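Local coordinates for protein Cas13d (uncultured Ruminococcus sp, PDB 6IV9) that binds a CRISPR RNA and, with its two HEPN domains, processes that guide and cleaves target RNA as a CRISPR effector nuclease, at residues A[714-717]-A[718-721]; A[668-671]-A[672-676]. The protein carries 2 engineered substitutions. All coordinates share one frame; numbering follows the deposited sequence.

Interaction 1: residues A[714-717]-A[718-721]; sequences NVAK and ERAK. With nucleotides of chain B.
Lys717 and Lys721 lie one helical turn apart near the start of the long alpha-helix 713-760; the NZ of Lys717 donates to the phosphate oxygen OP1 of A48 of chain B over 2.8 Å, while the aliphatic parts of the two lysines meet where Lys717 CG stands 4.2 Å from Lys721 CD. Lys717 gets there fully extended, CG anti to the backbone N (chi1 -178°). A second bond to the carbonyl of Gln707 steadies the same ammonium. Lys721 instead bends at its third torsion (62°), which carries NZ back to the carboxylate of Glu718. Its shaft also packs on Phe621 of helix 617-627. The backbone beneath repeats the i to i+4 pattern: Glu718 N bonds to Asn714 O at 2.9 Å, and the amides of Arg719, Ala720 and Lys721 follow on the carbonyls of Val715, Ala716 and Lys717. Away from the RNA, the Arg719 guanidinium lies obliquely near Ala716 CA, with NH2 4.1 Å from Val715 CG1. In the Lys721–Glu718 salt bridge, NZ reaches OE2 on its syn side at 3.2 Å, 20° out of the carboxylate plane.

Interaction 2: residues A[668-671]-A[672-676]; sequences RYYK and SCVEF. With nucleotides of chain B.
Ser672 turns its hydroxyl back over the preceding helical turn, where OG lies 3.0 Å from Arg668 O and 3.2 Å from Tyr669 O. One proton can serve only one of the two carbonyls at a time. The torsion responsible (chi1 62°) sets OG between the backbone N and the carbonyl carbon, while the Ser672 amide makes the regular helical bond to Arg668 O. Cys673 follows with its N on Tyr669 O at 2.9 Å, and its SG comes to 3.3 Å from the same oxygen. Tyr669, whose carbonyl takes the Cys673 amide, sends its ring to the guide RNA: its OH shares a 2.7 Å hydrogen bond with O2' of U38 of chain B, a ribose hydroxyl lying at the ring edge and in its plane. A phenylalanine in place of Tyr669 would probably cost this 2'-hydroxyl its bond to the phenol oxygen. At Val674 the chain leaves helical geometry, yet its N still reaches Tyr670 O at 3.2 Å. Val674 CG2 packs on Tyr670 CD1 at 3.7 Å, with CB over one face of the ring. The Tyr670 hydroxyl is bonded to Glu689 and to the backbone N of Asp678. This end of helix 663-673 packs against two others: Tyr669 touches Leu690 and Cys673 touches Met693 of helix 683-696, while Ser672 and Cys673 rest on Ala722 and Tyr669 on Leu726 of helix 713-760.

Both are local contacts between successive turns, interaction 1 near the start of its helix and interaction 2 at the end of its own. Each sends one hydrogen-bonding side chain to chain B, but they meet the RNA backbone differently: interaction 1 meets a phosphate with a positive charge, interaction 2 a ribose hydroxyl with a phenol hydroxyl. Interaction 1, on helix 713-760, is largely a surface contact, rich in charged side chains. Interaction 2, on helix 663-673, is partly buried, with aromatic and apolar packing. Their centres are about 11 Å apart, and they touch through Arg719, whose CG packs 3.5 Å from the Cys673 O and whose NE lies 3.6 Å from Glu675 CB.

Interaction 1: residues A[714-717]-A[718-721]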
loop_
_atom_site.group_PDB
_atom_site.type_symbol
_atom_site.label_atom_id
_atom_site.label_comp_id
_atom_site.label_asym_id
_atom_site.label_seq_id
_atom_site.Cartn_x
_atom_site.Cartn_y
_atom_site.Cartn_z
ATOM N N ASN A 714 36.403 8.762 11.623
ATOM C CA ASN A 714 34.957 9.068 11.511
ATOM C C ASN A 714 34.609 9.626 10.130
ATOM O O ASN A 714 33.512 9.379 9.667
ATOM C CB ASN A 714 34.508 10.033 12.600
ATOM C CG ASN A 714 34.234 9.326 13.904
ATOM O OD1 ASN A 714 33.226 8.661 14.051
ATOM N ND2 ASN A 714 35.148 9.454 14.842
ATOM N N VAL A 715 35.502 10.412 9.544
ATOM C CA VAL A 715 35.198 11.032 8.227
ATOM C C VAL A 715 35.032 9.921 7.193
ATOM O O VAL A 715 34.048 9.932 6.496
ATOM C CB VAL A 715 36.294 12.047 7.845
ATOM C CG1 VAL A 715 36.016 12.717 6.517
ATOM C CG2 VAL A 715 36.452 13.104 8.917
ATOM N N ALA A 716 35.954 8.974 7.141
ATOM C CA ALA A 716 35.822 7.866 6.179
ATOM C C ALA A 716 34.585 7.022 6.504
ATOM O O ALA A 716 33.950 6.555 5.584
ATOM C CB ALA A 716 37.066 7.037 6.160
ATOM N N LYS A 717 34.300 6.788 7.780
ATOM C CA LYS A 717 33.132 5.949 8.140
ATOM C C LYS A 717 31.830 6.626 7.709
ATOM O O LYS A 717 30.998 5.952 7.157
ATOM C CB LYS A 717 33.091 5.668 9.638
ATOM C CG LYS A 717 31.934 4.783 10.058
ATOM C CD LYS A 717 31.728 4.703 11.523
ATOM C CE LYS A 717 30.622 3.752 11.904
ATOM N NZ LYS A 717 30.402 3.729 13.363
ATOM N N GLU A 718 31.697 7.924 7.947
ATOM C CA GLU A 718 30.457 8.644 7.573
ATOM C C GLU A 718 30.286 8.589 6.054
ATOM O O GLU A 718 29.192 8.394 5.601
ATOM C CB GLU A 718 30.485 10.084 8.081
ATOM C CG GLU A 718 30.166 10.231 9.551
ATOM C CD GLU A 718 28.971 9.439 10.059
ATOM O OE1 GLU A 718 27.864 9.659 9.563
ATOM O OE2 GLU A 718 29.164 8.590 10.941
ATOM N N ARG A 719 31.368 8.766 5.312
ATOM C CA ARG A 719 31.303 8.727 3.834
ATOM C C ARG A 719 30.900 7.332 3.351
ATOM O O ARG A 719 30.126 7.244 2.425
ATOM C CB ARG A 719 32.630 9.177 3.232
ATOM C CG ARG A 719 32.552 9.489 1.751
ATOM C CD ARG A 719 33.801 9.025 1.048
ATOM N NE ARG A 719 34.940 9.851 1.350
ATOM C CZ ARG A 719 35.904 9.571 2.211
ATOM N NH1 ARG A 719 36.623 8.473 2.084
ATOM N NH2 ARG A 719 36.203 10.438 3.150
ATOM N N ALA A 720 31.431 6.287 3.971
ATOM C CA ALA A 720 31.075 4.911 3.574
ATOM C C ALA A 720 29.578 4.696 3.804
ATOM O O ALA A 720 28.936 4.128 2.975
ATOM C CB ALA A 720 31.884 3.935 4.376
ATOM N N LYS A 721 29.063 5.175 4.924
ATOM C CA LYS A 721 27.620 5.015 5.217
ATOM C C LYS A 721 26.783 5.766 4.181
ATOM O O LYS A 721 25.781 5.245 3.762
ATOM C CB LYS A 721 27.323 5.520 6.622
ATOM C CG LYS A 721 27.896 4.649 7.719
ATOM C CD LYS A 721 27.907 5.320 9.041
ATOM C CE LYS A 721 26.530 5.680 9.526
ATOM N NZ LYS A 721 26.585 6.742 10.552
ATOM P P A B 48 27.388 2.687 15.516
ATOM O OP1 A B 48 28.065 2.482 14.214
ATOM O OP2 A B 48 26.034 2.164 15.760
ATOM O "O5'" A B 48 28.269 2.043 16.680
ATOM C "C5'" A B 48 29.687 2.196 16.699
ATOM C "C4'" A B 48 30.220 1.751 18.038
ATOM O "O4'" A B 48 29.564 2.492 19.100
ATOM C "C3'" A B 48 29.924 0.289 18.378
ATOM O "O3'" A B 48 30.787 -0.596 17.700
ATOM C "C2'" A B 48 30.067 0.305 19.890
ATOM O "O2'" A B 48 31.458 0.339 20.127
ATOM C "C1'" A B 48 29.381 1.626 20.224
ATOM N N9 A B 48 27.960 1.465 20.465
ATOM C C8 A B 48 26.897 1.764 19.645
ATOM N N7 A B 48 25.729 1.497 20.177
ATOM C C5 A B 48 26.042 0.989 21.430
ATOM C C6 A B 48 25.245 0.533 22.484
ATOM N N6 A B 48 23.914 0.497 22.433
ATOM N N1 A B 48 25.866 0.089 23.600
ATOM C C2 A B 48 27.204 0.119 23.644
ATOM N N3 A B 48 28.066 0.526 22.712
ATOM C C4 A B 48 27.411 0.956 21.619
#

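Interaction 2: residues A[668-671]-A[672-676]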
loop_
_atom_site.group_PDB
_atom_site.type_symbol
_atom_site.label_atom_id
_atom_site.label_comp_id
_atom_site.label_asym_id
_atom_site.label_seq_id
_atom_site.Cartn_x
_atom_site.Cartn_y
_atom_site.Cartn_z
ATOM N N ARG A 668 23.160 17.436 -1.435
ATOM C CA ARG A 668 23.473 16.793 -0.135
ATOM C C ARG A 668 24.204 15.466 -0.360
ATOM O O ARG A 668 25.178 15.224 0.302
ATOM C CB ARG A 668 22.190 16.507 0.637
ATOM C CG ARG A 668 21.536 17.726 1.256
ATOM C CD ARG A 668 20.366 17.268 2.091
ATOM N NE ARG A 668 19.623 18.385 2.611
ATOM C CZ ARG A 668 18.545 18.874 2.032
ATOM N NH1 ARG A 668 18.259 20.156 2.154
ATOM N NH2 ARG A 668 17.761 18.084 1.324
ATOM N N TYR A 669 23.721 14.644 -1.278
ATOM C CA TYR A 669 24.380 13.350 -1.558
ATOM C C TYR A 669 25.792 13.585 -2.090
ATOM O O TYR A 669 26.703 12.901 -1.706
ATOM C CB TYR A 669 23.611 12.597 -2.637
ATOM C CG TYR A 669 22.380 11.878 -2.163
ATOM C CD1 TYR A 669 22.419 11.027 -1.078
ATOM C CD2 TYR A 669 21.180 12.026 -2.828
ATOM C CE1 TYR A 669 21.287 10.367 -0.643
ATOM C CE2 TYR A 669 20.041 11.368 -2.415
ATOM C CZ TYR A 669 20.097 10.529 -1.323
ATOM O OH TYR A 669 18.987 9.879 -0.925
ATOM N N TYR A 670 25.928 14.547 -2.980
ATOM C CA TYR A 670 27.252 14.819 -3.580
ATOM C C TYR A 670 28.255 15.229 -2.497
ATOM O O TYR A 670 29.352 14.750 -2.494
ATOM C CB TYR A 670 27.106 15.897 -4.649
ATOM C CG TYR A 670 28.374 16.193 -5.395
ATOM C CD1 TYR A 670 28.840 15.332 -6.360
ATOM C CD2 TYR A 670 29.111 17.330 -5.126
ATOM C CE1 TYR A 670 30.008 15.588 -7.046
ATOM C CE2 TYR A 670 30.280 17.607 -5.806
ATOM C CZ TYR A 670 30.732 16.728 -6.765
ATOM O OH TYR A 670 31.881 16.979 -7.437
ATOM N N LYS A 671 27.849 16.100 -1.594
ATOM C CA LYS A 671 28.725 16.562 -0.498
ATOM C C LYS A 671 29.072 15.420 0.469
ATOM O O LYS A 671 30.167 15.402 0.959
ATOM C CB LYS A 671 28.038 17.708 0.235
ATOM C CG LYS A 671 28.918 18.522 1.161
ATOM C CD LYS A 671 28.408 19.932 1.359
ATOM C CE LYS A 671 28.485 20.401 2.794
ATOM N NZ LYS A 671 29.322 21.615 2.922
ATOM N N SER A 672 28.115 14.568 0.801
ATOM C CA SER A 672 28.355 13.459 1.753
ATOM C C SER A 672 29.085 12.253 1.146
ATOM O O SER A 672 29.746 11.573 1.893
ATOM C CB SER A 672 27.090 13.060 2.419
ATOM O OG SER A 672 26.179 12.592 1.467
ATOM N N CYS A 673 28.921 11.985 -0.147
ATOM C CA CYS A 673 29.501 10.763 -0.764
ATOM C C CYS A 673 30.843 10.981 -1.470
ATOM O O CYS A 673 31.581 10.033 -1.566
ATOM C CB CYS A 673 28.543 10.183 -1.793
ATOM S SG CYS A 673 26.961 9.674 -1.085
ATOM N N VAL A 674 31.114 12.187 -1.946
ATOM C CA VAL A 674 32.356 12.439 -2.728
ATOM C C VAL A 674 33.429 13.007 -1.798
ATOM O O VAL A 674 33.152 13.951 -1.113
ATOM C CB VAL A 674 32.059 13.343 -3.935
ATOM C CG1 VAL A 674 33.314 13.697 -4.700
ATOM C CG2 VAL A 674 31.050 12.705 -4.865
ATOM N N GLU A 675 34.610 12.408 -1.803
ATOM C CA GLU A 675 35.694 12.813 -0.874
ATOM C C GLU A 675 36.151 14.255 -1.116
ATOM O O GLU A 675 36.242 14.993 -0.165
ATOM C CB GLU A 675 36.862 11.842 -0.979
ATOM C CG GLU A 675 37.913 12.117 0.058
ATOM C CD GLU A 675 38.997 11.068 0.128
ATOM O OE1 GLU A 675 39.705 11.041 1.120
ATOM O OE2 GLU A 675 39.111 10.298 -0.805
ATOM N N PHE A 676 36.359 14.629 -2.368
ATOM C CA PHE A 676 36.784 16.011 -2.689
ATOM C C PHE A 676 35.763 16.586 -3.665
ATOM O O PHE A 676 35.970 16.564 -4.838
ATOM C CB PHE A 676 38.203 16.008 -3.252
ATOM C CG PHE A 676 39.195 15.339 -2.344
ATOM C CD1 PHE A 676 39.596 15.944 -1.171
ATOM C CD2 PHE A 676 39.692 14.091 -2.647
ATOM C CE1 PHE A 676 40.478 15.310 -0.318
ATOM C CE2 PHE A 676 40.572 13.460 -1.793
ATOM C CZ PHE A 676 40.955 14.067 -0.629
ATOM P P U B 38 10.949 6.863 -0.784
ATOM O OP1 U B 38 10.601 5.829 -1.703
ATOM O OP2 U B 38 10.967 6.657 0.642
ATOM O "O5'" U B 38 12.398 7.327 -1.246
ATOM C "C5'" U B 38 13.098 8.214 -0.458
ATOM C "C4'" U B 38 14.246 8.794 -1.257
ATOM O "O4'" U B 38 13.710 9.413 -2.449
ATOM C "C3'" U B 38 14.927 9.920 -0.508
ATOM O "O3'" U B 38 15.962 9.336 0.289
ATOM C "C2'" U B 38 15.462 10.805 -1.633
ATOM O "O2'" U B 38 16.645 10.288 -2.200
ATOM C "C1'" U B 38 14.377 10.642 -2.686
ATOM N N1 U B 38 13.395 11.730 -2.681
ATOM C C2 U B 38 12.820 12.052 -3.900
ATOM O O2 U B 38 13.115 11.472 -4.940
ATOM N N3 U B 38 11.876 13.055 -3.848
ATOM C C4 U B 38 11.442 13.741 -2.713
ATOM O O4 U B 38 10.569 14.618 -2.815
ATOM C C5 U B 38 12.050 13.301 -1.483
ATOM C C6 U B 38 12.986 12.335 -1.512
#